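HTH-type transcriptional activator AmpR (Citrobacter freundii, PDB 3KOS) regulates expression of the beta-lactamase gene as a LysR-family transcription factor, represented here by its effector-binding domain. Local coordinates at residues F22-G25 with C26-L30; G68-D72 with T73-Y77; H162-S166 with E167-Q171. One frame throughout, in Å; residues are numbered along the deposited sequence.

Contact 1 (F22-G25 with C26-L30); sequences FAIG and CLFPL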
ATOM      1  N   PHE A  22       8.979   0.024  -3.157  1.00  7.05           N
ATOM      2  CA  PHE A  22      10.378  -0.426  -3.211  1.00  7.28           C
ATOM      3  C   PHE A  22      10.640  -1.628  -2.311  1.00  7.92           C
ATOM      4  O   PHE A  22      11.421  -2.506  -2.667  1.00  8.19           O
ATOM      5  CB  PHE A  22      11.317   0.710  -2.837  1.00  6.04           C
ATOM      6  CG  PHE A  22      12.782   0.401  -3.053  1.00  7.45           C
ATOM      7  CD1 PHE A  22      13.544  -0.126  -2.029  1.00  6.63           C
ATOM      8  CD2 PHE A  22      13.392   0.664  -4.273  1.00  7.74           C
ATOM      9  CE1 PHE A  22      14.894  -0.393  -2.212  1.00  7.98           C
ATOM     10  CE2 PHE A  22      14.745   0.394  -4.466  1.00  7.72           C
ATOM     11  CZ  PHE A  22      15.493  -0.137  -3.432  1.00 11.08           C
ATOM     12  N   ALA A  23      10.015  -1.657  -1.133  1.00  7.40           N
ATOM     13  CA  ALA A  23      10.186  -2.787  -0.229  1.00  9.02           C
ATOM     14  C   ALA A  23       9.733  -4.081  -0.905  1.00  9.50           C
ATOM     15  O   ALA A  23      10.443  -5.090  -0.898  1.00  8.09           O
ATOM     16  CB  ALA A  23       9.394  -2.548   1.071  1.00  9.45           C
ATOM     17  N   ILE A  24       8.546  -4.048  -1.499  1.00  7.36           N
ATOM     18  CA  ILE A  24       7.987  -5.245  -2.119  1.00  8.03           C
ATOM     19  C   ILE A  24       8.706  -5.600  -3.422  1.00 10.16           C
ATOM     20  O   ILE A  24       8.985  -6.769  -3.704  1.00 11.52           O
ATOM     21  CB  ILE A  24       6.475  -5.063  -2.418  1.00  7.56           C
ATOM     22  CG1 ILE A  24       5.691  -4.838  -1.125  1.00  9.45           C
ATOM     23  CG2 ILE A  24       5.929  -6.268  -3.157  1.00 12.91           C
ATOM     24  CD1 ILE A  24       5.891  -5.941  -0.061  1.00  8.53           C
ATOM     25  N   GLY A  25       9.014  -4.585  -4.219  1.00  9.14           N
ATOM     26  CA  GLY A  25       9.492  -4.822  -5.567  1.00 10.06           C
ATOM     27  C   GLY A  25      10.991  -4.985  -5.687  1.00 11.87           C
ATOM     28  O   GLY A  25      11.477  -5.445  -6.717  1.00 14.48           O
ATOM     29  N   CYS A  26      11.722  -4.623  -4.640  1.00  9.19           N
ATOM     30  CA  CYS A  26      13.185  -4.643  -4.712  1.00  9.42           C
ATOM     31  C   CYS A  26      13.882  -5.115  -3.430  1.00 12.34           C
ATOM     32  O   CYS A  26      14.640  -6.087  -3.448  1.00 12.18           O
ATOM     33  CB  CYS A  26      13.704  -3.260  -5.122  1.00  8.84           C
ATOM     34  SG  CYS A  26      15.516  -3.149  -5.303  1.00 15.70           S
ATOM     35  N   LEU A  27      13.642  -4.427  -2.317  1.00  9.88           N
ATOM     36  CA  LEU A  27      14.435  -4.667  -1.109  1.00  8.19           C
ATOM     37  C   LEU A  27      14.189  -6.011  -0.431  1.00  9.06           C
ATOM     38  O   LEU A  27      15.135  -6.703  -0.060  1.00 10.26           O
ATOM     39  CB  LEU A  27      14.222  -3.537  -0.097  1.00  7.07           C
ATOM     40  CG  LEU A  27      15.083  -3.640   1.160  1.00 10.80           C
ATOM     41  CD1 LEU A  27      16.567  -3.608   0.771  1.00 10.95           C
ATOM     42  CD2 LEU A  27      14.729  -2.509   2.122  1.00 12.92           C
ATOM     43  N   PHE A  28      12.927  -6.368  -0.225  1.00  8.59           N
ATOM     44  CA  PHE A  28      12.620  -7.562   0.555  1.00  9.58           C
ATOM     45  C   PHE A  28      13.259  -8.828  -0.019  1.00 11.82           C
ATOM     46  O   PHE A  28      13.821  -9.625   0.727  1.00 12.50           O
ATOM     47  CB  PHE A  28      11.104  -7.735   0.750  1.00 12.21           C
ATOM     48  CG  PHE A  28      10.512  -6.812   1.784  1.00 11.20           C
ATOM     49  CD1 PHE A  28      11.318  -5.991   2.549  1.00 14.29           C
ATOM     50  CD2 PHE A  28       9.133  -6.776   1.994  1.00 11.23           C
ATOM     51  CE1 PHE A  28      10.766  -5.139   3.506  1.00 13.82           C
ATOM     52  CE2 PHE A  28       8.582  -5.940   2.944  1.00 12.08           C
ATOM     53  CZ  PHE A  28       9.389  -5.120   3.698  1.00 12.37           C
ATOM     54  N   PRO A  29      13.197  -9.005  -1.343  1.00 11.47           N
ATOM     55  CA  PRO A  29      13.823 -10.199  -1.918  1.00 16.06           C
ATOM     56  C   PRO A  29      15.339 -10.227  -1.691  1.00 16.29           C
ATOM     57  O   PRO A  29      15.939 -11.301  -1.726  1.00 17.97           O
ATOM     58  CB  PRO A  29      13.528 -10.061  -3.410  1.00 18.63           C
ATOM     59  CG  PRO A  29      12.264  -9.235  -3.473  1.00 18.57           C
ATOM     60  CD  PRO A  29      12.416  -8.248  -2.344  1.00 14.90           C
ATOM     61  N   LEU A  30      15.935  -9.061  -1.465  1.00 11.40           N
ATOM     62  CA  LEU A  30      17.388  -8.968  -1.289  1.00 13.51           C
ATOM     63  C   LEU A  30      17.836  -9.016   0.166  1.00 16.02           C
ATOM     64  O   LEU A  30      19.038  -9.078   0.440  1.00 15.17           O
ATOM     65  CB  LEU A  30      17.915  -7.691  -1.934  1.00 13.73           C
ATOM     66  CG  LEU A  30      17.748  -7.628  -3.451  1.00 15.23           C
ATOM     67  CD1 LEU A  30      18.077  -6.251  -3.972  1.00 18.43           C
ATOM     68  CD2 LEU A  30      18.624  -8.685  -4.111  1.00 24.70           C
TER

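Contact 2 (G68-D72 with T73-Y77); sequences GAWHD and TDAQY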
ATOM      1  N   GLY A  68      15.747  13.479  -6.022  1.00 18.56           N
ATOM      2  CA  GLY A  68      17.059  13.551  -5.406  1.00 18.17           C
ATOM      3  C   GLY A  68      17.436  14.929  -4.880  1.00 23.03           C
ATOM      4  O   GLY A  68      18.561  15.143  -4.427  1.00 24.98           O
ATOM      5  N   ALA A  69      16.495  15.859  -4.926  1.00 21.35           N
ATOM      6  CA  ALA A  69      16.790  17.249  -4.602  1.00 27.32           C
ATOM      7  C   ALA A  69      16.103  17.731  -3.335  1.00 24.29           C
ATOM      8  O   ALA A  69      15.736  18.897  -3.244  1.00 33.53           O
ATOM      9  CB  ALA A  69      16.419  18.157  -5.782  1.00 27.36           C
ATOM     10  N   TRP A  70      15.927  16.842  -2.361  1.00 23.59           N
ATOM     11  CA  TRP A  70      15.393  17.237  -1.062  1.00 22.53           C
ATOM     12  C   TRP A  70      16.406  18.129  -0.338  1.00 26.01           C
ATOM     13  O   TRP A  70      17.599  17.837  -0.331  1.00 26.77           O
ATOM     14  CB  TRP A  70      15.080  15.999  -0.211  1.00 21.38           C
ATOM     15  CG  TRP A  70      14.055  15.086  -0.830  1.00 20.25           C
ATOM     16  CD1 TRP A  70      12.694  15.186  -0.728  1.00 20.16           C
ATOM     17  CD2 TRP A  70      14.311  13.938  -1.649  1.00 18.02           C
ATOM     18  NE1 TRP A  70      12.090  14.165  -1.432  1.00 18.92           N
ATOM     19  CE2 TRP A  70      13.060  13.388  -2.006  1.00 15.12           C
ATOM     20  CE3 TRP A  70      15.475  13.319  -2.116  1.00 15.64           C
ATOM     21  CZ2 TRP A  70      12.943  12.257  -2.808  1.00 15.89           C
ATOM     22  CZ3 TRP A  70      15.356  12.187  -2.909  1.00 14.33           C
ATOM     23  CH2 TRP A  70      14.105  11.670  -3.247  1.00 14.48           C
ATOM     24  N   HIS A  71      15.931  19.210   0.274  1.00 24.90           N
ATOM     25  CA  HIS A  71      16.817  20.148   0.960  1.00 25.90           C
ATOM     26  C   HIS A  71      17.299  19.606   2.310  1.00 26.71           C
ATOM     27  O   HIS A  71      16.626  18.797   2.937  1.00 22.38           O
ATOM     28  CB  HIS A  71      16.111  21.487   1.165  1.00 29.54           C
ATOM     29  CG  HIS A  71      15.449  22.020  -0.069  1.00 34.13           C
ATOM     30  ND1 HIS A  71      16.146  22.309  -1.224  1.00 37.48           N
ATOM     31  CD2 HIS A  71      14.155  22.334  -0.322  1.00 34.93           C
ATOM     32  CE1 HIS A  71      15.309  22.766  -2.138  1.00 37.97           C
ATOM     33  NE2 HIS A  71      14.096  22.794  -1.615  1.00 42.08           N
ATOM     34  N   ASP A  72      18.469  20.058   2.758  1.00 30.16           N
ATOM     35  CA  ASP A  72      19.040  19.587   4.029  1.00 33.88           C
ATOM     36  C   ASP A  72      19.045  18.055   4.100  1.00 33.81           C
ATOM     37  O   ASP A  72      18.805  17.455   5.153  1.00 29.74           O
ATOM     38  CB  ASP A  72      18.252  20.144   5.220  1.00 37.10           C
ATOM     39  CG  ASP A  72      18.075  21.651   5.160  1.00 39.92           C
ATOM     40  OD1 ASP A  72      18.877  22.329   4.474  1.00 41.62           O
ATOM     41  OD2 ASP A  72      17.130  22.157   5.808  1.00 39.01           O
ATOM     42  N   THR A  73      19.310  17.424   2.964  1.00 33.44           N
ATOM     43  CA  THR A  73      19.257  15.977   2.883  1.00 27.76           C
ATOM     44  C   THR A  73      20.415  15.446   2.067  1.00 25.95           C
ATOM     45  O   THR A  73      20.705  15.951   0.986  1.00 28.11           O
ATOM     46  CB  THR A  73      17.947  15.517   2.232  1.00 30.38           C
ATOM     47  OG1 THR A  73      16.869  15.670   3.162  1.00 33.35           O
ATOM     48  CG2 THR A  73      18.039  14.084   1.830  1.00 22.98           C
ATOM     49  N   ASP A  74      21.068  14.419   2.593  1.00 20.62           N
ATOM     50  CA  ASP A  74      22.118  13.731   1.872  1.00 24.99           C
ATOM     51  C   ASP A  74      21.468  12.571   1.135  1.00 19.93           C
ATOM     52  O   ASP A  74      21.035  11.611   1.764  1.00 18.92           O
ATOM     53  CB  ASP A  74      23.156  13.218   2.863  1.00 20.41           C
ATOM     54  CG  ASP A  74      24.373  12.632   2.184  1.00 34.35           C
ATOM     55  OD1 ASP A  74      24.563  12.884   0.973  1.00 37.73           O
ATOM     56  OD2 ASP A  74      25.144  11.921   2.870  1.00 37.55           O
ATOM     57  N   ALA A  75      21.400  12.665  -0.191  1.00 18.37           N
ATOM     58  CA  ALA A  75      20.678  11.687  -1.000  1.00 18.88           C
ATOM     59  C   ALA A  75      21.611  10.881  -1.890  1.00 21.73           C
ATOM     60  O   ALA A  75      22.511  11.434  -2.521  1.00 20.74           O
ATOM     61  CB  ALA A  75      19.618  12.390  -1.850  1.00 16.87           C
ATOM     62  N   GLN A  76      21.391   9.570  -1.937  1.00 16.51           N
ATOM     63  CA  GLN A  76      22.153   8.695  -2.813  1.00 16.63           C
ATOM     64  C   GLN A  76      21.229   7.906  -3.740  1.00 15.43           C
ATOM     65  O   GLN A  76      20.245   7.322  -3.298  1.00 15.47           O
ATOM     66  CB  GLN A  76      23.040   7.749  -1.994  1.00 18.96           C
ATOM     67  CG  GLN A  76      23.743   6.706  -2.841  1.00 24.51           C
ATOM     68  CD  GLN A  76      25.035   6.213  -2.213  1.00 35.86           C
ATOM     69  OE1 GLN A  76      25.100   5.960  -1.006  1.00 35.52           O
ATOM     70  NE2 GLN A  76      26.075   6.070  -3.035  1.00 36.41           N
ATOM     71  N   TYR A  77      21.540   7.910  -5.030  1.00 14.49           N
ATOM     72  CA  TYR A  77      20.709   7.264  -6.042  1.00 16.20           C
ATOM     73  C   TYR A  77      20.756   5.756  -5.860  1.00 13.08           C
ATOM     74  O   TYR A  77      21.829   5.180  -5.651  1.00 14.91           O
ATOM     75  CB  TYR A  77      21.207   7.660  -7.438  1.00 15.58           C
ATOM     76  CG  TYR A  77      20.444   7.087  -8.620  1.00 15.63           C
ATOM     77  CD1 TYR A  77      20.800   5.865  -9.171  1.00 17.05           C
ATOM     78  CD2 TYR A  77      19.403   7.793  -9.210  1.00 15.84           C
ATOM     79  CE1 TYR A  77      20.125   5.349 -10.262  1.00 17.87           C
ATOM     80  CE2 TYR A  77      18.727   7.291 -10.314  1.00 16.19           C
ATOM     81  CZ  TYR A  77      19.097   6.066 -10.832  1.00 17.69           C
ATOM     82  OH  TYR A  77      18.432   5.554 -11.927  1.00 21.02           O
TER
HETATM   83  O   HOH W   1      20.139  17.647  -1.716  1.00 40.54           O
HETATM   84  O   HOH W   2      14.561  17.029   3.716  1.00 26.05           O

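Contact 3 (H162-S166 with E167-Q171); sequences HLLSS and ERIVQ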
ATOM      1  N   HIS A 162       7.331  -9.199 -10.290  1.00 13.84           N
ATOM      2  CA  HIS A 162       6.623 -10.366  -9.756  1.00 14.56           C
ATOM      3  C   HIS A 162       5.231 -10.536 -10.392  1.00 14.79           C
ATOM      4  O   HIS A 162       4.809 -11.657 -10.682  1.00 13.79           O
ATOM      5  CB  HIS A 162       6.539 -10.333  -8.219  1.00 16.26           C
ATOM      6  CG  HIS A 162       5.873  -9.108  -7.665  1.00 15.55           C
ATOM      7  ND1 HIS A 162       6.500  -7.878  -7.611  1.00 15.84           N
ATOM      8  CD2 HIS A 162       4.644  -8.927  -7.123  1.00 16.61           C
ATOM      9  CE1 HIS A 162       5.678  -6.991  -7.074  1.00 16.09           C
ATOM     10  NE2 HIS A 162       4.545  -7.602  -6.772  1.00 15.42           N
ATOM     11  N   LEU A 163       4.542  -9.424 -10.638  1.00 12.65           N
ATOM     12  CA  LEU A 163       3.232  -9.460 -11.293  1.00 10.58           C
ATOM     13  C   LEU A 163       3.340  -9.739 -12.790  1.00 13.18           C
ATOM     14  O   LEU A 163       2.487 -10.411 -13.357  1.00 12.64           O
ATOM     15  CB  LEU A 163       2.466  -8.150 -11.077  1.00 10.75           C
ATOM     16  CG  LEU A 163       2.205  -7.737  -9.625  1.00 12.81           C
ATOM     17  CD1 LEU A 163       1.434  -6.408  -9.566  1.00 10.72           C
ATOM     18  CD2 LEU A 163       1.455  -8.839  -8.880  1.00 14.60           C
ATOM     19  N   LEU A 164       4.384  -9.222 -13.431  1.00 11.06           N
ATOM     20  CA  LEU A 164       4.564  -9.464 -14.860  1.00 10.52           C
ATOM     21  C   LEU A 164       4.912 -10.937 -15.094  1.00 11.76           C
ATOM     22  O   LEU A 164       4.351 -11.575 -15.975  1.00 13.19           O
ATOM     23  CB  LEU A 164       5.652  -8.550 -15.439  1.00 11.26           C
ATOM     24  CG  LEU A 164       5.244  -7.071 -15.486  1.00 14.12           C
ATOM     25  CD1 LEU A 164       6.453  -6.159 -15.614  1.00 19.32           C
ATOM     26  CD2 LEU A 164       4.234  -6.832 -16.622  1.00 12.92           C
ATOM     27  N   SER A 165       5.830 -11.468 -14.293  1.00 11.69           N
ATOM     28  CA  SER A 165       6.288 -12.838 -14.482  1.00 15.28           C
ATOM     29  C   SER A 165       5.201 -13.869 -14.184  1.00 16.45           C
ATOM     30  O   SER A 165       5.141 -14.925 -14.822  1.00 15.75           O
ATOM     31  CB  SER A 165       7.524 -13.101 -13.632  1.00 14.87           C
ATOM     32  OG  SER A 165       8.605 -12.321 -14.109  1.00 15.60           O
ATOM     33  N   SER A 166       4.350 -13.569 -13.210  1.00 14.77           N
ATOM     34  CA  SER A 166       3.259 -14.478 -12.860  1.00 16.27           C
ATOM     35  C   SER A 166       2.029 -14.210 -13.714  1.00 19.07           C
ATOM     36  O   SER A 166       0.978 -14.833 -13.527  1.00 18.39           O
ATOM     37  CB  SER A 166       2.920 -14.362 -11.370  1.00 18.91           C
ATOM     38  OG  SER A 166       2.439 -13.060 -11.067  1.00 17.00           O
ATOM     39  N   GLU A 167       2.165 -13.266 -14.642  1.00 14.52           N
ATOM     40  CA  GLU A 167       1.126 -12.956 -15.620  1.00 15.60           C
ATOM     41  C   GLU A 167      -0.183 -12.466 -15.006  1.00 15.84           C
ATOM     42  O   GLU A 167      -1.252 -12.676 -15.555  1.00 19.43           O
ATOM     43  CB  GLU A 167       0.905 -14.141 -16.574  1.00 21.53           C
ATOM     44  CG  GLU A 167       2.192 -14.498 -17.318  1.00 27.21           C
ATOM     45  CD  GLU A 167       2.002 -15.509 -18.437  1.00 33.67           C
ATOM     46  OE1 GLU A 167       0.842 -15.791 -18.814  1.00 34.60           O
ATOM     47  OE2 GLU A 167       3.033 -16.009 -18.942  1.00 32.51           O
ATOM     48  N   ARG A 168      -0.080 -11.777 -13.876  1.00 13.64           N
ATOM     49  CA  ARG A 168      -1.232 -11.110 -13.276  1.00 14.90           C
ATOM     50  C   ARG A 168      -1.395  -9.690 -13.825  1.00 15.15           C
ATOM     51  O   ARG A 168      -2.461  -9.082 -13.718  1.00 14.03           O
ATOM     52  CB  ARG A 168      -1.075 -11.072 -11.760  1.00 13.86           C
ATOM     53  CG  ARG A 168      -1.109 -12.453 -11.126  1.00 19.10           C
ATOM     54  CD  ARG A 168      -0.706 -12.383  -9.664  1.00 23.60           C
ATOM     55  NE  ARG A 168      -0.446 -13.707  -9.112  1.00 31.78           N
ATOM     56  CZ  ARG A 168       0.091 -13.923  -7.913  1.00 31.85           C
ATOM     57  NH1 ARG A 168       0.432 -12.893  -7.150  1.00 32.02           N
ATOM     58  NH2 ARG A 168       0.296 -15.168  -7.485  1.00 32.89           N
ATOM     59  N   ILE A 169      -0.326  -9.176 -14.411  1.00 11.91           N
ATOM     60  CA  ILE A 169      -0.368  -7.871 -15.048  1.00 13.32           C
ATOM     61  C   ILE A 169       0.462  -7.886 -16.328  1.00 13.37           C
ATOM     62  O   ILE A 169       1.418  -8.666 -16.453  1.00 12.80           O
ATOM     63  CB  ILE A 169       0.136  -6.755 -14.084  1.00 12.51           C
ATOM     64  CG1 ILE A 169      -0.637  -5.455 -14.311  1.00 17.73           C
ATOM     65  CG2 ILE A 169       1.614  -6.519 -14.243  1.00 16.59           C
ATOM     66  CD1 ILE A 169      -1.982  -5.415 -13.621  1.00 13.26           C
ATOM     67  N   VAL A 170       0.102  -7.004 -17.252  1.00 12.49           N
ATOM     68  CA  VAL A 170       0.729  -6.908 -18.566  1.00 13.08           C
ATOM     69  C   VAL A 170       1.192  -5.476 -18.849  1.00 12.04           C
ATOM     70  O   VAL A 170       0.552  -4.519 -18.424  1.00 14.85           O
ATOM     71  CB  VAL A 170      -0.287  -7.313 -19.666  1.00 16.98           C
ATOM     72  CG1 VAL A 170       0.234  -6.977 -21.045  1.00 22.83           C
ATOM     73  CG2 VAL A 170      -0.615  -8.795 -19.560  1.00 22.19           C
ATOM     74  N   GLN A 171       2.302  -5.340 -19.567  1.00 13.52           N
ATOM     75  CA  GLN A 171       2.784  -4.032 -20.002  1.00 13.98           C
ATOM     76  C   GLN A 171       2.528  -3.936 -21.499  1.00 13.05           C
ATOM     77  O   GLN A 171       3.320  -4.435 -22.293  1.00 16.30           O
ATOM     78  CB  GLN A 171       4.285  -3.888 -19.713  1.00 12.06           C
ATOM     79  CG  GLN A 171       4.873  -2.502 -20.027  1.00 12.49           C
ATOM     80  CD  GLN A 171       6.398  -2.456 -19.954  1.00 18.51           C
ATOM     81  OE1 GLN A 171       7.035  -3.296 -19.312  1.00 17.35           O
ATOM     82  NE2 GLN A 171       6.989  -1.478 -20.626  1.00 16.41           N
TER
HETATM   83  O   HOH W   3       2.809 -10.219 -18.073  1.00 21.77           O
HETATM   84  O   HOH W   4       5.459 -16.042 -17.635  1.00 28.15           O
HETATM   85  O   HOH W   5      -0.407 -15.787 -11.180  1.00 27.81           O

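Contact 1 (F22-G25 with C26-L30)
The side chains of F22 and C26 both leave their backbones with the outer atom anti to N (chi1 -172° for CG, -178° for SG), which lays the cysteine over the phenyl ring. F28 turns the other way: its CG is anti to the carbonyl carbon (chi1 -76°), and the ring folds back across A23. On the first ring, C26 CB stands almost above the centre, 3.9 Å from the centroid of F22, a CH-pi contact. C26 SG comes in obliquely, 3.5 Å from F22 CZ, adding a sulfur-aromatic contact. L27 CB packs on the same ring through F22 CE1. The second ring receives A23 CB over one face, 3.8 Å from the F28 centroid and displaced toward the rim, while I24 CD1 approaches F28 CD2 at 3.9 Å.

The backbone carries a wider turn here. F22 O accepts from both C26 N (2.9 Å) and L27 N (3.0 Å), the latter bond much straighter, and A23 O takes F28 N at 2.9 Å. P29 brings no N-H, and the helix kinks there. Beyond the segments, F22 meets the Y182 ring, and I24 and F28 pack on T141 and M134 of the second subunit. The widened, i to i+5 bonding is that of a pi-type turn, set in the helix of the beta-alpha-beta unit formed by strand 12-19, helix 20-37 and strand 41-48.

Contact 2 (G68-D72 with T73-Y77)
T73, the first residue of the strand, closes the loop against W70: the two CB atoms lie 3.8 Å apart, and T73 CB also sits 3.5 Å from W70 O. With chi1 at -75°, T73 CG2 is anti to the backbone N and lies alongside W70 CB, while OG1 stays beside the backbone N, on the side of the preceding turn. There water 2 joins the two segments, donating to H71 O at 2.8 Å and lying 2.7 Å from T73 OG1. Water 1 lies between W70 O and T73 O, though other acceptors compete for its protons. The turn itself passes through D72, whose positive phi (50°) puts it in the left-handed region and reverses the chain toward the strand.

At D74 the side chain points away from the loop and forms a salt bridge with R186 on the neighbouring strand 181-187. A75 returns to the contact. Its methyl comes in at the edge of the indole, near the ring plane, with CB 4.3 Å from W70 CE3, and it rests 3.9 Å from G68 O. The indole has further partners: R64 makes a cation-pi contact with it and W183 meets it edge-to-face. Farther along, Y77 makes its own edge-to-face contact with W183.

The chemistry is mixed and modest. Backbone bonds of D72, D74 and Q76 to Q188, R186 and I184 hold this piece in the sheet beside strand 181-187. Within the turn, two waters link the segments, and the apolar part amounts to a threonine and an alanine against one tryptophan, so this surface connection into strand 73-86 combines van der Waals contact with hydration.

Contact 3 (H162-S166 with E167-Q171)
L163 and L164 take the returning chain at a Schellman motif that ends helix 161-165. E167 leaves the helix with a positive phi of 62°, and two backbone bonds run back into the last turn: R168 N to L163 O at 3.0 Å, and E167 N to L164 O at 3.1 Å. The first lies nearly along the C=O axis; in the second the donor stands well above the carbonyl plane. I169 N adds a third bond, 3.2 Å to L163 O, also from above the plane, and L163 O is thus gripped by two amides.

The tight part lies just beyond these bonds. I169 CG2 sits between the two leucines, 3.7 Å from L163 CB and 3.6 Å from L164 CD2, the L164 and I169 chains crossing at a slant. L163 and I169 are buried: L143 of helix 139-147 packs on both, and L86 of strand 73-86 also touches I169. L164 stays partly exposed.

The other side is looser and wetter. The exposed E167 carboxylate is linked back to S165 O through water 4, which donates to both OE2 and that carbonyl; water 3 similarly links L164 O with I169 O. R168 runs extended past S166, and its side chain also packs on R168 of the second subunit. S166 has OG between the backbone N and the carbonyl carbon (chi1 64°), a rotation that carries it back to donate to H162 O at 2.8 Å. The same hydroxyl lies over one face of the R168 guanidinium, 3.5 Å from NE, while that NE donates to water 5 at 2.9 Å, the water in turn donating to S166 O.

How the contacts relate
Along the chain the order is contact 1, on helix 20-37, contact 2, at the start of strand 73-86, and contact 3, at the end of helix 161-165. Strand 73-86 is common ground: contact 2 opens it, F22 of contact 1 packs on L78 and C79, and I169 and Q171 of contact 3 touch it near L86. Contacts 2 and 3 lie on opposite sides of the chain's centre, about 32 Å between centres. Contacts 1 and 3, about 16 Å between centres, meet where I24 CG2 packs 4.0 Å from H162 CE1. Both touch the second subunit, unlike contact 2, so helix 20-37 and the end of helix 161-165 with the turn after it probably contribute to one subunit interface.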